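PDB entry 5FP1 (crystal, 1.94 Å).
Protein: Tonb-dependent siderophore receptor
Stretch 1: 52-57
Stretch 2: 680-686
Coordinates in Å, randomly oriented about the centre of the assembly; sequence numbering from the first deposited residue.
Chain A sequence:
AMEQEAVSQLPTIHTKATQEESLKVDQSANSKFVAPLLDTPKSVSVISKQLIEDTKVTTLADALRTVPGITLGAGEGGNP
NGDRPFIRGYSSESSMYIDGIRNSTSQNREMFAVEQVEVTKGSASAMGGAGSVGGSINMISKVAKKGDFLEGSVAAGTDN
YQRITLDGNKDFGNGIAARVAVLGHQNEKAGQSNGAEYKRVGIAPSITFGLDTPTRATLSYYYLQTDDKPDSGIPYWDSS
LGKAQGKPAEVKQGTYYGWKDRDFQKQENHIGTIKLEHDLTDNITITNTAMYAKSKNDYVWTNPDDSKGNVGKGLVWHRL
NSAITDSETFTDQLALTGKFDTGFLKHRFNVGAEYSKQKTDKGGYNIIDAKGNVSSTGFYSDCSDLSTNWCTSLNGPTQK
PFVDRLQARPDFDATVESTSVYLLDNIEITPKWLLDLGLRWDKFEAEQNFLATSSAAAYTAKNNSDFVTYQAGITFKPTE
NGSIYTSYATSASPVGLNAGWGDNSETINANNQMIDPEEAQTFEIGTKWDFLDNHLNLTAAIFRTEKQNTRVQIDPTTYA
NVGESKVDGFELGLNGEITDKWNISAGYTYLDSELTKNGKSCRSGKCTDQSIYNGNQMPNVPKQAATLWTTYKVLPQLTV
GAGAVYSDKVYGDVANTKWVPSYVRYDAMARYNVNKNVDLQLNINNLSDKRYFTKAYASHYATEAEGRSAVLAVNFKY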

# COMPACT_ATOMS: atom_id res chain seq x y z
N ILE A 52 -13.21 2.38 -9.02
CA ILE A 52 -13.39 2.75 -7.62
C ILE A 52 -14.89 2.97 -7.34
O ILE A 52 -15.45 2.46 -6.37
CB ILE A 52 -12.55 3.99 -7.27
CG1 ILE A 52 -11.04 3.62 -7.27
CG2 ILE A 52 -12.96 4.55 -5.91
CD1 ILE A 52 -10.12 4.81 -7.26
N GLU A 53 -15.57 3.67 -8.24
CA GLU A 53 -17.03 3.85 -8.10
C GLU A 53 -17.85 2.58 -8.21
O GLU A 53 -18.77 2.36 -7.43
CB GLU A 53 -17.52 4.93 -9.09
CG GLU A 53 -17.13 6.31 -8.55
CD GLU A 53 -17.39 7.46 -9.51
OE1 GLU A 53 -18.18 7.29 -10.47
OE2 GLU A 53 -16.78 8.54 -9.28
N ASP A 54 -17.52 1.73 -9.16
CA ASP A 54 -18.23 0.50 -9.37
C ASP A 54 -18.11 -0.45 -8.16
O ASP A 54 -19.08 -1.16 -7.81
CB ASP A 54 -17.66 -0.24 -10.57
CG ASP A 54 -18.21 0.27 -11.90
OD1 ASP A 54 -18.99 1.25 -11.93
OD2 ASP A 54 -17.81 -0.34 -12.92
N THR A 55 -16.92 -0.51 -7.56
CA THR A 55 -16.69 -1.46 -6.48
C THR A 55 -17.03 -0.91 -5.11
O THR A 55 -17.19 -1.66 -4.17
CB THR A 55 -15.21 -1.92 -6.43
OG1 THR A 55 -14.34 -0.79 -6.35
CG2 THR A 55 -14.88 -2.74 -7.66
N LYS A 56 -17.13 0.41 -5.02
CA LYS A 56 -17.28 1.18 -3.78
C LYS A 56 -16.22 0.78 -2.76
O LYS A 56 -16.53 0.65 -1.56
CB LYS A 56 -18.69 1.06 -3.18
CG LYS A 56 -19.10 2.27 -2.34
CD LYS A 56 -20.46 2.09 -1.65
CE LYS A 56 -20.73 3.18 -0.61
NZ LYS A 56 -20.80 4.54 -1.23
N VAL A 57 -14.98 0.58 -3.22
CA VAL A 57 -13.88 0.35 -2.27
C VAL A 57 -13.64 1.59 -1.44
O VAL A 57 -13.61 2.71 -1.96
CB VAL A 57 -12.59 -0.13 -2.93
CG1 VAL A 57 -12.74 -1.56 -3.41
CG2 VAL A 57 -12.17 0.79 -4.06
N LEU A 680 -29.13 4.66 -7.59
CA LEU A 680 -29.18 3.75 -6.49
C LEU A 680 -28.20 2.64 -6.86
O LEU A 680 -28.25 2.12 -7.98
CB LEU A 680 -30.58 3.18 -6.33
CG LEU A 680 -30.81 2.31 -5.11
CD1 LEU A 680 -30.72 3.15 -3.84
CD2 LEU A 680 -32.16 1.63 -5.20
N GLN A 681 -27.30 2.30 -5.95
CA GLN A 681 -26.28 1.29 -6.25
C GLN A 681 -26.17 0.28 -5.12
O GLN A 681 -25.99 0.64 -3.94
CB GLN A 681 -24.90 1.92 -6.56
CG GLN A 681 -23.85 0.87 -6.97
CD GLN A 681 -22.53 1.50 -7.39
OE1 GLN A 681 -22.49 2.43 -8.19
NE2 GLN A 681 -21.43 1.00 -6.80
N LEU A 682 -26.32 -0.98 -5.51
CA LEU A 682 -26.21 -2.11 -4.63
C LEU A 682 -24.92 -2.85 -4.94
O LEU A 682 -24.66 -3.24 -6.08
CB LEU A 682 -27.38 -3.08 -4.88
CG LEU A 682 -27.34 -4.37 -4.08
CD1 LEU A 682 -27.37 -4.06 -2.60
CD2 LEU A 682 -28.50 -5.28 -4.48
N ASN A 683 -24.12 -3.07 -3.90
CA ASN A 683 -22.92 -3.89 -4.01
C ASN A 683 -23.03 -5.10 -3.09
O ASN A 683 -23.38 -4.96 -1.93
CB ASN A 683 -21.69 -3.06 -3.61
CG ASN A 683 -21.22 -2.13 -4.72
OD1 ASN A 683 -21.66 -0.98 -4.82
ND2 ASN A 683 -20.29 -2.63 -5.53
N ILE A 684 -22.73 -6.27 -3.63
CA ILE A 684 -22.62 -7.46 -2.83
C ILE A 684 -21.17 -7.93 -2.91
O ILE A 684 -20.65 -8.24 -3.99
CB ILE A 684 -23.59 -8.56 -3.30
CG1 ILE A 684 -25.03 -8.04 -3.17
CG2 ILE A 684 -23.42 -9.80 -2.44
CD1 ILE A 684 -26.06 -9.01 -3.70
N ASN A 685 -20.52 -7.95 -1.76
CA ASN A 685 -19.10 -8.25 -1.67
C ASN A 685 -18.86 -9.63 -1.10
O ASN A 685 -19.53 -10.05 -0.15
CB ASN A 685 -18.44 -7.20 -0.79
CG ASN A 685 -18.69 -5.80 -1.30
OD1 ASN A 685 -18.41 -5.50 -2.46
ND2 ASN A 685 -19.27 -4.95 -0.48
N ASN A 686 -17.89 -10.33 -1.67
CA ASN A 686 -17.59 -11.71 -1.29
C ASN A 686 -18.90 -12.49 -1.30
O ASN A 686 -19.36 -13.04 -0.29
CB ASN A 686 -16.91 -11.79 0.08
CG ASN A 686 -16.40 -13.18 0.40
OD1 ASN A 686 -16.46 -14.09 -0.43
ND2 ASN A 686 -15.83 -13.33 1.60
O HOH W 1 -16.36 -3.74 -3.08
O HOH W 2 -19.11 -2.21 -1.63

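How does a strand meet the end of a helix here? Leu 680 to Asn 685 continue a strand that begins earlier in the chain, and stretch 1 is the last turn of a helix that gives way to a loop at Lys 56. The backbones stay well apart, 7.1 Å between the CA atoms of Thr 55 and Asn 683, so polar side chains of the strand bridge the gap. Alternation selects them: Gln 681, Asn 683 and Asn 685 point toward the helix end, while Leu 680, Leu 682 and Ile 684 make no contact with it.

What does Gln 681 reach? Its extended side chain carries NE2 to the carbonyl of Glu 53, with a nearly straight hydrogen bond of 3.1 Å from NE2 of Gln 681 to O of Glu 53. The amide's second hydrogen goes to its neighbour on the same face of the strand, NE2 of Gln 681 lying 2.8 Å from OD1 of Asn 683. One amide group thus donates both to the helix carbonyl and to the side chain two residues on.

Why does Asn 683 suit the next carbonyl? Near the end of a helix, carbonyls run out of backbone NH partners further along, and a side-chain amide can serve instead. ND2 of Asn 683 donates to O of Asp 54 at 3.0 Å, again almost linearly. Beside this bond, CB of Lys 56 packs 4.0 Å from OD1 of Asn 683, where positive phi turns the chain out of the helix.

How does Asn 685 take part without a direct bond? Two waters link it to Thr 55. Water 1 donates to O of Thr 55 at 2.5 Å and to OD1 of Asn 685 at 2.8 Å; water 2 donates to the same Thr 55 O at 3.2 Å and accepts from ND2 of Asn 685 at 3.0 Å.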